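Local coordinates for competence protein PILN (Thermus thermophilus, PDB 4BHQ), which probably serves in the inner membrane platform that initiates type IV pilus biogenesis, its periplasmic part pairing with a second copy, at residues 116-119 against 120-124. Sequence-based numbering, arbitrary orientation.
Sequences EALV and RFIRA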
loop_
_atom_site.group_PDB
_atom_site.type_symbol
_atom_site.label_atom_id
_atom_site.label_comp_id
_atom_site.label_asym_id
_atom_site.label_seq_id
_atom_site.Cartn_x
_atom_site.Cartn_y
_atom_site.Cartn_z
ATOM N N GLU A 116 13.470 -1.933 16.539
ATOM C CA GLU A 116 12.914 -3.309 16.433
ATOM C C GLU A 116 11.777 -3.342 15.340
ATOM O O GLU A 116 11.681 -4.292 14.589
ATOM C CB GLU A 116 12.343 -3.696 17.846
ATOM C CG GLU A 116 13.488 -3.873 18.926
ATOM C CD GLU A 116 13.838 -2.539 19.689
ATOM O OE1 GLU A 116 13.337 -1.428 19.363
ATOM O OE2 GLU A 116 14.644 -2.571 20.674
ATOM N N ALA A 117 10.957 -2.296 15.251
ATOM C CA ALA A 117 9.905 -2.228 14.180
ATOM C C ALA A 117 10.550 -2.190 12.799
ATOM O O ALA A 117 10.116 -2.840 11.868
ATOM C CB ALA A 117 9.103 -0.970 14.399
ATOM N N LEU A 118 11.658 -1.438 12.692
ATOM C CA LEU A 118 12.401 -1.347 11.406
ATOM C C LEU A 118 12.978 -2.722 11.017
ATOM O O LEU A 118 12.857 -3.178 9.868
ATOM C CB LEU A 118 13.537 -0.302 11.540
ATOM C CG LEU A 118 14.443 -0.193 10.305
ATOM C CD1 LEU A 118 13.619 0.089 9.043
ATOM C CD2 LEU A 118 15.451 0.916 10.593
ATOM N N VAL A 119 13.591 -3.384 11.983
ATOM C CA VAL A 119 14.134 -4.732 11.715
ATOM C C VAL A 119 13.043 -5.730 11.305
ATOM O O VAL A 119 13.217 -6.482 10.348
ATOM C CB VAL A 119 14.900 -5.275 12.975
ATOM C CG1 VAL A 119 15.239 -6.712 12.791
ATOM C CG2 VAL A 119 16.159 -4.454 13.207
ATOM N N ARG A 120 11.919 -5.727 12.005
ATOM C CA ARG A 120 10.764 -6.585 11.561
ATOM C C ARG A 120 10.285 -6.279 10.139
ATOM O O ARG A 120 9.956 -7.187 9.380
ATOM C CB ARG A 120 9.578 -6.431 12.512
ATOM C CG ARG A 120 9.840 -7.005 13.928
ATOM C CD ARG A 120 8.563 -7.064 14.804
ATOM N NE ARG A 120 8.105 -5.734 15.242
ATOM C CZ ARG A 120 8.444 -5.196 16.424
ATOM N NH1 ARG A 120 9.225 -5.851 17.282
ATOM N NH2 ARG A 120 8.005 -4.005 16.783
ATOM N N PHE A 121 10.295 -4.995 9.766
ATOM C CA PHE A 121 9.846 -4.584 8.411
ATOM C C PHE A 121 10.826 -5.119 7.411
ATOM O O PHE A 121 10.430 -5.747 6.377
ATOM C CB PHE A 121 9.768 -3.024 8.329
ATOM C CG PHE A 121 9.226 -2.516 7.012
ATOM C CD1 PHE A 121 10.080 -2.337 5.902
ATOM C CD2 PHE A 121 7.845 -2.270 6.864
ATOM C CE1 PHE A 121 9.567 -1.869 4.679
ATOM C CE2 PHE A 121 7.318 -1.774 5.652
ATOM C CZ PHE A 121 8.182 -1.574 4.549
ATOM N N ILE A 122 12.121 -4.899 7.674
ATOM C CA ILE A 122 13.132 -5.371 6.727
ATOM C C ILE A 122 13.035 -6.887 6.573
ATOM O O ILE A 122 13.019 -7.410 5.420
ATOM C CB ILE A 122 14.543 -4.980 7.163
ATOM C CG1 ILE A 122 14.708 -3.458 7.120
ATOM C CG2 ILE A 122 15.583 -5.664 6.267
ATOM C CD1 ILE A 122 15.977 -2.976 7.823
ATOM N N ARG A 123 12.936 -7.592 7.687
ATOM C CA ARG A 123 12.960 -9.094 7.637
ATOM C C ARG A 123 11.742 -9.644 6.912
ATOM O O ARG A 123 11.841 -10.678 6.281
ATOM C CB ARG A 123 13.022 -9.713 9.057
ATOM C CG ARG A 123 14.427 -9.582 9.663
ATOM C CD ARG A 123 14.544 -10.337 11.007
ATOM N NE ARG A 123 15.828 -10.122 11.711
ATOM C CZ ARG A 123 15.991 -10.165 13.048
ATOM N NH1 ARG A 123 14.972 -10.441 13.870
ATOM N NH2 ARG A 123 17.188 -9.930 13.587
ATOM N N ALA A 124 10.583 -8.953 7.011
ATOM C CA ALA A 124 9.384 -9.434 6.259
ATOM C C ALA A 124 9.712 -9.601 4.811
ATOM O O ALA A 124 9.149 -10.454 4.127
ATOM C CB ALA A 124 8.186 -8.446 6.403
#
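Two turns of the amphipathic helix 115-124 make this local contact, with Leu118 and Ile122 meeting on its buried side and Val119 and Arg123 on its outer side. Four consecutive i to i+4 backbone bonds hold the turns together. The one from Ile122 N to Leu118 O is 2.9 Å long and nearly straight, at 168°. Beside it, Ile122 CD1 lies 4.0 Å from Leu118 CG, and the two side chains cross at a slant. Ile122 CG1 sits anti to its carbonyl carbon (chi1 -66°), which sends the ethyl branch back over the preceding turn. There Ile122 CG1 also lies against the carbonyl, 3.3 Å from Leu118 O. Replacing Ile122 by alanine removes the ethyl branch and is likely to leave a gap beside Leu118 and less cover on the Leu118 carbonyl.

Val119 and Arg123 run side by side and point the same way. The methyl Val119 CG1 sits over the centre of the Arg123 guanidinium face, 3.5 Å from Arg123 CZ. Arg120 folds back instead. A bend at chi3 (-72°) lays its guanidinium flat against the first turn, with Glu116 O over the centre of one face, 3.8 Å from Arg120 CZ. Arg120 NH2 comes 3.7 Å from Ala117 CA and makes a salt bridge with Glu72. Glu72 thus probably balances the charge of Arg120, since Glu116 OE1 stays 6.4 Å from Arg120 NH1.

The helix packs against the four-stranded antiparallel sheet. Leu118 rests on Ala138 of strand 131-141 and Ala112 of strand 102-112; Ile122 rests on Ile133 and Phe135 of strand 131-141. Phe121 meets Phe149 of strand 146-156 and Ile64 of the second subunit.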